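Local coordinates for protein sulfide-quinone reductase (Aquifex aeolicus, PDB 3HYW) that oxidises hydrogen sulfide and passes the electrons through its FAD to a membrane quinone, building polysulfur on active-site cysteines, at residues His47-Trp52 against Leu130-Lys135; Gln137-Asn142 against Ala245-Phe250; Gly144-Gly149 against Tyr178-Thr183. One frame throughout, in Å; residues are numbered along the deposited sequence.

Contact 1: residues His47-Trp52 against Leu130-Lys135; sequences HLAMGW and LETQKK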
# COMPACT_ATOMS: atom_id res chain seq x y z
N HIS A 47 14.69 21.01 -15.71
CA HIS A 47 14.62 20.88 -17.17
C HIS A 47 15.89 21.43 -17.81
O HIS A 47 16.38 20.88 -18.79
CB HIS A 47 13.39 21.60 -17.71
CG HIS A 47 12.12 21.26 -17.00
ND1 HIS A 47 11.85 21.66 -15.71
CD2 HIS A 47 11.04 20.56 -17.40
CE1 HIS A 47 10.67 21.22 -15.35
NE2 HIS A 47 10.15 20.55 -16.36
N LEU A 48 16.42 22.54 -17.27
CA LEU A 48 17.70 23.08 -17.74
C LEU A 48 18.81 22.05 -17.55
O LEU A 48 19.65 21.86 -18.43
CB LEU A 48 18.05 24.39 -17.03
CG LEU A 48 19.30 25.15 -17.51
CD1 LEU A 48 19.11 25.75 -18.92
CD2 LEU A 48 19.69 26.25 -16.53
N ALA A 49 18.81 21.39 -16.39
CA ALA A 49 19.78 20.34 -16.09
C ALA A 49 19.66 19.15 -17.04
O ALA A 49 20.65 18.48 -17.34
CB ALA A 49 19.64 19.88 -14.65
N MET A 50 18.45 18.90 -17.52
CA MET A 50 18.24 17.80 -18.46
C MET A 50 18.58 18.19 -19.89
O MET A 50 18.62 17.33 -20.77
CB MET A 50 16.79 17.30 -18.38
CG MET A 50 16.45 16.54 -17.09
SD MET A 50 17.50 15.11 -16.80
CE MET A 50 17.33 14.22 -18.34
N GLY A 51 18.83 19.48 -20.12
CA GLY A 51 19.10 19.99 -21.46
C GLY A 51 17.82 20.23 -22.23
O GLY A 51 17.83 20.35 -23.46
N TRP A 52 16.70 20.30 -21.50
CA TRP A 52 15.39 20.46 -22.10
C TRP A 52 14.99 21.94 -22.20
O TRP A 52 13.91 22.26 -22.69
CB TRP A 52 14.33 19.67 -21.33
CG TRP A 52 14.54 18.16 -21.32
CD1 TRP A 52 15.44 17.44 -22.05
CD2 TRP A 52 13.80 17.20 -20.55
NE1 TRP A 52 15.33 16.10 -21.77
CE2 TRP A 52 14.32 15.93 -20.86
CE3 TRP A 52 12.75 17.31 -19.62
CZ2 TRP A 52 13.83 14.75 -20.27
CZ3 TRP A 52 12.26 16.14 -19.05
CH2 TRP A 52 12.80 14.88 -19.38
N LEU A 130 23.45 23.76 -15.19
CA LEU A 130 24.22 23.66 -16.43
C LEU A 130 25.43 22.73 -16.31
O LEU A 130 25.73 21.99 -17.25
CB LEU A 130 24.62 25.06 -16.92
CG LEU A 130 23.42 25.82 -17.50
CD1 LEU A 130 23.66 27.32 -17.48
CD2 LEU A 130 23.05 25.34 -18.90
N GLU A 131 26.10 22.76 -15.16
CA GLU A 131 27.17 21.81 -14.86
C GLU A 131 26.65 20.37 -14.83
O GLU A 131 27.30 19.46 -15.32
CB GLU A 131 27.82 22.14 -13.51
CG GLU A 131 28.43 23.55 -13.42
CD GLU A 131 29.26 23.75 -12.16
OE1 GLU A 131 28.92 23.17 -11.10
OE2 GLU A 131 30.27 24.50 -12.22
N THR A 132 25.47 20.17 -14.24
CA THR A 132 24.80 18.87 -14.22
C THR A 132 24.52 18.34 -15.63
O THR A 132 24.73 17.16 -15.91
CB THR A 132 23.47 18.93 -13.44
OG1 THR A 132 23.74 19.33 -12.10
CG2 THR A 132 22.77 17.56 -13.44
N GLN A 133 24.02 19.22 -16.51
CA GLN A 133 23.77 18.88 -17.91
C GLN A 133 25.03 18.30 -18.55
O GLN A 133 24.96 17.29 -19.25
CB GLN A 133 23.26 20.10 -18.68
CG GLN A 133 22.88 19.83 -20.14
CD GLN A 133 22.38 21.07 -20.89
OE1 GLN A 133 21.73 21.96 -20.31
NE2 GLN A 133 22.66 21.12 -22.18
N LYS A 134 26.16 18.94 -18.28
CA LYS A 134 27.45 18.53 -18.84
C LYS A 134 27.90 17.15 -18.34
O LYS A 134 28.51 16.39 -19.10
CB LYS A 134 28.54 19.56 -18.53
CG LYS A 134 28.31 20.93 -19.16
CD LYS A 134 29.56 21.78 -19.10
CE LYS A 134 29.26 23.25 -19.35
NZ LYS A 134 30.37 23.92 -20.13
N LYS A 135 27.57 16.83 -17.09
CA LYS A 135 27.94 15.54 -16.50
C LYS A 135 27.00 14.42 -16.92
O LYS A 135 27.40 13.26 -16.95
CB LYS A 135 28.03 15.63 -14.98
CG LYS A 135 29.32 16.28 -14.49
CD LYS A 135 29.41 16.34 -12.96
CE LYS A 135 29.89 15.03 -12.34
NZ LYS A 135 30.20 15.19 -10.88

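Contact 2: residues Gln137-Asn142 against Ala245-Phe250; sequences QELYAN and AKFTMF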
# COMPACT_ATOMS: atom_id res chain seq x y z
N GLN A 137 25.75 14.04 -19.98
CA GLN A 137 26.25 13.59 -21.29
C GLN A 137 27.24 12.44 -21.14
O GLN A 137 27.22 11.48 -21.92
CB GLN A 137 26.87 14.76 -22.06
CG GLN A 137 25.86 15.81 -22.57
CD GLN A 137 24.90 15.27 -23.62
OE1 GLN A 137 23.68 15.31 -23.45
NE2 GLN A 137 25.45 14.75 -24.72
N GLU A 138 28.08 12.54 -20.11
CA GLU A 138 29.07 11.51 -19.76
C GLU A 138 28.42 10.20 -19.28
O GLU A 138 28.96 9.11 -19.50
CB GLU A 138 30.02 12.07 -18.69
CG GLU A 138 31.20 11.17 -18.31
CD GLU A 138 31.99 11.68 -17.10
OE1 GLU A 138 31.79 12.85 -16.69
OE2 GLU A 138 32.82 10.91 -16.56
N LEU A 139 27.27 10.31 -18.62
CA LEU A 139 26.52 9.13 -18.18
C LEU A 139 25.90 8.36 -19.35
O LEU A 139 25.92 7.13 -19.37
CB LEU A 139 25.44 9.51 -17.17
CG LEU A 139 24.45 8.42 -16.76
CD1 LEU A 139 25.11 7.39 -15.83
CD2 LEU A 139 23.21 9.03 -16.13
N TYR A 140 25.35 9.09 -20.33
CA TYR A 140 24.75 8.47 -21.51
C TYR A 140 25.81 7.74 -22.35
O TYR A 140 25.54 6.67 -22.90
CB TYR A 140 24.03 9.51 -22.38
CG TYR A 140 23.06 10.43 -21.66
CD1 TYR A 140 23.05 11.80 -21.94
CD2 TYR A 140 22.15 9.94 -20.72
CE1 TYR A 140 22.16 12.66 -21.30
CE2 TYR A 140 21.26 10.80 -20.06
CZ TYR A 140 21.27 12.15 -20.36
OH TYR A 140 20.40 13.00 -19.72
N ALA A 141 27.00 8.34 -22.43
CA ALA A 141 28.14 7.76 -23.14
C ALA A 141 28.65 6.50 -22.45
O ALA A 141 28.92 5.49 -23.10
CB ALA A 141 29.25 8.80 -23.27
N ASN A 142 28.77 6.57 -21.13
CA ASN A 142 29.25 5.45 -20.33
C ASN A 142 28.29 5.14 -19.18
O ASN A 142 28.49 5.60 -18.05
CB ASN A 142 30.66 5.72 -19.82
CG ASN A 142 31.68 5.77 -20.94
OD1 ASN A 142 31.98 4.75 -21.57
ND2 ASN A 142 32.22 6.95 -21.20
N ALA A 245 27.92 4.28 -7.37
CA ALA A 245 27.39 5.40 -8.14
C ALA A 245 28.41 5.97 -9.13
O ALA A 245 29.53 6.31 -8.74
CB ALA A 245 26.91 6.49 -7.22
N LYS A 246 28.01 6.08 -10.39
CA LYS A 246 28.82 6.74 -11.40
C LYS A 246 28.36 8.18 -11.59
O LYS A 246 29.16 9.07 -11.89
CB LYS A 246 28.77 5.96 -12.73
CG LYS A 246 29.61 6.58 -13.83
CD LYS A 246 29.84 5.62 -14.98
CE LYS A 246 30.79 6.24 -16.01
NZ LYS A 246 30.25 7.52 -16.57
N PHE A 247 27.06 8.41 -11.41
CA PHE A 247 26.50 9.75 -11.46
C PHE A 247 25.57 9.95 -10.27
O PHE A 247 24.75 9.08 -9.97
CB PHE A 247 25.74 9.99 -12.78
CG PHE A 247 24.95 11.27 -12.80
CD1 PHE A 247 23.65 11.31 -12.28
CD2 PHE A 247 25.50 12.44 -13.33
CE1 PHE A 247 22.92 12.50 -12.27
CE2 PHE A 247 24.76 13.63 -13.34
CZ PHE A 247 23.47 13.66 -12.81
N THR A 248 25.70 11.10 -9.61
CA THR A 248 24.78 11.47 -8.53
C THR A 248 24.22 12.89 -8.70
O THR A 248 24.84 13.75 -9.33
CB THR A 248 25.42 11.36 -7.12
OG1 THR A 248 26.48 12.32 -7.00
CG2 THR A 248 25.97 9.97 -6.86
N MET A 249 23.04 13.11 -8.13
CA MET A 249 22.46 14.43 -8.02
C MET A 249 21.80 14.50 -6.66
O MET A 249 20.80 13.82 -6.41
CB MET A 249 21.44 14.68 -9.14
CG MET A 249 21.09 16.15 -9.39
SD MET A 249 20.32 17.03 -8.02
CE MET A 249 18.69 16.28 -7.96
N PHE A 250 22.36 15.31 -5.77
CA PHE A 250 21.78 15.50 -4.46
C PHE A 250 21.35 16.93 -4.19
O PHE A 250 21.98 17.88 -4.66
CB PHE A 250 22.72 14.97 -3.36
CG PHE A 250 22.59 13.50 -3.14
CD1 PHE A 250 21.73 13.00 -2.17
CD2 PHE A 250 23.29 12.61 -3.95
CE1 PHE A 250 21.58 11.63 -2.00
CE2 PHE A 250 23.15 11.24 -3.78
CZ PHE A 250 22.29 10.75 -2.80

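Contact 3: residues Gly144-Gly149 against Tyr178-Thr183; sequences GPVVIG and YKVPMT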
# COMPACT_ATOMS: atom_id res chain seq x y z
N GLY A 144 26.11 3.73 -16.10
CA GLY A 144 26.44 3.10 -14.83
C GLY A 144 25.41 3.51 -13.79
O GLY A 144 24.43 4.18 -14.13
N PRO A 145 25.63 3.11 -12.52
CA PRO A 145 24.67 3.35 -11.45
C PRO A 145 24.43 4.83 -11.18
O PRO A 145 25.37 5.62 -11.08
CB PRO A 145 25.33 2.70 -10.22
CG PRO A 145 26.34 1.78 -10.76
CD PRO A 145 26.82 2.38 -12.04
N VAL A 146 23.15 5.18 -11.09
CA VAL A 146 22.74 6.53 -10.70
C VAL A 146 22.14 6.50 -9.31
O VAL A 146 21.37 5.59 -8.97
CB VAL A 146 21.75 7.13 -11.72
CG1 VAL A 146 21.08 8.39 -11.18
CG2 VAL A 146 22.47 7.44 -13.01
N VAL A 147 22.52 7.48 -8.49
CA VAL A 147 21.82 7.73 -7.24
C VAL A 147 21.50 9.21 -7.08
O VAL A 147 22.34 10.08 -7.32
CB VAL A 147 22.53 7.08 -5.99
CG1 VAL A 147 24.01 7.22 -6.08
CG2 VAL A 147 21.99 7.64 -4.68
N ILE A 148 20.26 9.47 -6.70
CA ILE A 148 19.73 10.81 -6.60
C ILE A 148 19.06 10.90 -5.24
O ILE A 148 18.59 9.90 -4.72
CB ILE A 148 18.72 11.09 -7.77
CG1 ILE A 148 19.46 11.09 -9.11
CG2 ILE A 148 17.98 12.42 -7.57
CD1 ILE A 148 18.59 10.76 -10.32
N GLY A 149 19.03 12.09 -4.65
CA GLY A 149 18.25 12.25 -3.44
C GLY A 149 18.51 13.50 -2.64
O GLY A 149 18.85 14.55 -3.18
N TYR A 178 17.95 0.14 -19.42
CA TYR A 178 18.32 -1.21 -18.97
C TYR A 178 19.80 -1.33 -18.59
O TYR A 178 20.22 -2.35 -18.03
CB TYR A 178 17.90 -2.27 -20.00
CG TYR A 178 18.85 -2.45 -21.17
CD1 TYR A 178 19.63 -3.60 -21.29
CD2 TYR A 178 18.97 -1.46 -22.16
CE1 TYR A 178 20.50 -3.78 -22.36
CE2 TYR A 178 19.84 -1.63 -23.23
CZ TYR A 178 20.60 -2.79 -23.32
OH TYR A 178 21.46 -2.96 -24.38
N LYS A 179 20.58 -0.29 -18.89
CA LYS A 179 22.00 -0.25 -18.53
C LYS A 179 22.25 0.63 -17.31
O LYS A 179 23.38 0.68 -16.80
CB LYS A 179 22.84 0.27 -19.71
CG LYS A 179 22.76 -0.57 -20.97
CD LYS A 179 24.02 -0.41 -21.82
CE LYS A 179 23.90 -1.12 -23.16
NZ LYS A 179 22.89 -0.46 -24.06
N VAL A 180 21.22 1.33 -16.84
CA VAL A 180 21.38 2.32 -15.76
C VAL A 180 20.55 2.00 -14.51
O VAL A 180 19.34 2.29 -14.46
CB VAL A 180 21.08 3.77 -16.25
CG1 VAL A 180 21.33 4.77 -15.13
CG2 VAL A 180 21.92 4.12 -17.47
N PRO A 181 21.18 1.36 -13.50
CA PRO A 181 20.53 1.21 -12.21
C PRO A 181 20.24 2.58 -11.60
O PRO A 181 21.08 3.48 -11.67
CB PRO A 181 21.57 0.45 -11.37
CG PRO A 181 22.42 -0.25 -12.38
CD PRO A 181 22.51 0.73 -13.51
N MET A 182 19.05 2.74 -11.04
CA MET A 182 18.67 3.99 -10.40
C MET A 182 18.21 3.76 -8.98
O MET A 182 17.38 2.88 -8.71
CB MET A 182 17.58 4.70 -11.20
CG MET A 182 18.06 5.25 -12.53
SD MET A 182 16.84 6.25 -13.41
CE MET A 182 16.77 7.67 -12.31
N THR A 183 18.77 4.56 -8.07
CA THR A 183 18.44 4.49 -6.66
C THR A 183 18.20 5.88 -6.11
O THR A 183 18.97 6.81 -6.36
CB THR A 183 19.56 3.77 -5.85
OG1 THR A 183 19.72 2.44 -6.35
CG2 THR A 183 19.21 3.70 -4.36
O HOH W 1 21.68 2.93 -8.52

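Contact 1: residues His47-Trp52 against Leu130-Lys135
Leu48, Ala49 and Gly51, from the last turn of helix 45-50 and the Schellman motif that ends it, pack against Leu130, Thr132 and Gln133 of helix 126-141. The segments come closest at Ala49 and Gln133, CA to CA 4.6 Å, and a methyl side chain suits that narrow spot. Here Gln133 CA approaches Ala49 O at 3.2 Å in a CA-H...O contact. On one flank Ala49 CB rests on CB and CG2 of Thr132, with CG2 4.1 Å away. The first torsion of Thr132 (chi1 -59°) leaves CG2 anti to the backbone N and against Ala49 CB, and turns OG1 to its own partners. Of these Ser122 O is the stronger and His128 O a second, so the threonine serves a polar and an apolar neighbour at once. On the other flank Leu48 and Leu130 cross obliquely: Leu48 CD2 touches Leu130 CG at 3.9 Å, while Leu130 CD2 lies against Leu48 CD1 and CG. Leu48 CG, anti to the backbone N (chi1 -174°), stands out to meet Leu130 CD2.

Gln133 stretches its extended chain past the end of helix 45-50, CD lying 3.5 Å from Gly51 CA. An alanine here would keep the CB contact with Ala49 O but would probably open a gap beside Gly51, which would lose the cover of CG and the amide. Glycine fits its own place because phi is positive (82°) where it ends the helix as the Schellman residue. The helix end is closed by Trp52 N bonding to His47 O at 2.8 Å and Gly51 N to Leu48 O at 3.0 Å. The whole is a close helix-helix contact through a small residue, finished by a glycine Schellman cap.

Contact 2: residues Gln137-Asn142 against Ala245-Phe250
The Phe247 ring meets Leu139 obliquely through the leucine's CD2, and Phe163 of helix 158-173 adds to its surroundings. The ring of Tyr140 has Gln137 OE1 at its edge, in plane, and makes a cation-pi contact with Arg174. Nearer the backbone, Leu139 CD1 sits 4.1 Å from Phe247 CB, the two side chains crossing at about a right angle. These bulky apolar groups suit the buried seam between helix and strand.

At the solvent-exposed margin Lys246 does the reaching. Its chain runs extended and then bends at chi4 (-60°), which places NZ by the C-terminal end of helix 126-141. NZ gives a weak hydrogen bond to Asn142 O at 3.0 Å and lies 3.6 Å from Glu138 O. Glu138 OE2, 4.3 Å from NZ, is too far for a salt bridge, though its charge and the helix end would probably both favour the ammonium group. Asn142 CB lies against the lysine's CE and NZ. Lys246 thus ties the sheet's margin to the helix C-terminus, while the seam behind it, a helix packed by apolar side chains on a sheet, is that of layered alpha/beta folds.

Contact 3: residues Gly144-Gly149 against Tyr178-Thr183
Backbone hydrogen bonds join Val146 and its neighbours to Pro181-Thr183 in parallel register. Val146 N gives a nearly straight bond to Pro181 O, 2.7 Å long. Val146 O then accepts Thr183 N at 2.9 Å, the donor tilted 24° from the carbonyl plane, and Ile148 N bonds to Thr183 O at 3.0 Å. Pro145 and Pro181 lie just ahead of the two strands; the ladder needs no N-H from Pro181, whose carbonyl is what accepts Val146 N. Weaker CA-H...O contacts fill in, among them Val147 CA to Thr183 O at 3.1 Å.

These neighbouring strands are linked by helix 158-173 in a beta-alpha-beta crossover, as expected of a Rossmann-type domain. Strand 247-255 flanks strand 146-150 on its other edge.

Apolar packing gathers on the face covered by that helix. Val146 CG2 meets Val180 CG1 at 3.6 Å, the latter methyl also close to Gly144 O. Ile148 and Met182 run side by side, CD1 to CE 4.1 Å; the bend at chi3 (68°) sets CE of the flexible methionine beside Ile148 CD1. Beta-branched valine and isoleucine suit extended strands.

Water-mediated bonding belongs to the face of Val147 and Thr183. One water donates to Val146 O at 2.7 Å and is hydrogen-bonded to Thr183 OG1, giving the threonine hydroxyl a polar partner. Just before the strand, Pro181 packs on Pro366 of the second subunit.

Contacts 1 and 2, their centres about 11 Å apart, use successive turns of helix 126-141 and meet where Thr132 CG2 packs on Phe247 CZ at 4.0 Å. Contacts 2 and 3 lie closer still, about 8 Å between centres, since strands 247-255 and 146-150 are neighbours in one sheet: Lys246 N is probably hydrogen-bonded to Pro145 O at 2.8 Å. Contacts 1 and 3, with centres about 17 Å apart, do not touch. Proximity to the cofactor is greatest at contact 1, where the side chain of Ala49 is about 8 Å from FAD and about 11 Å from bound hydrogen sulfide; contact 3 approaches FAD to about 11 Å through the side chain of Ile148.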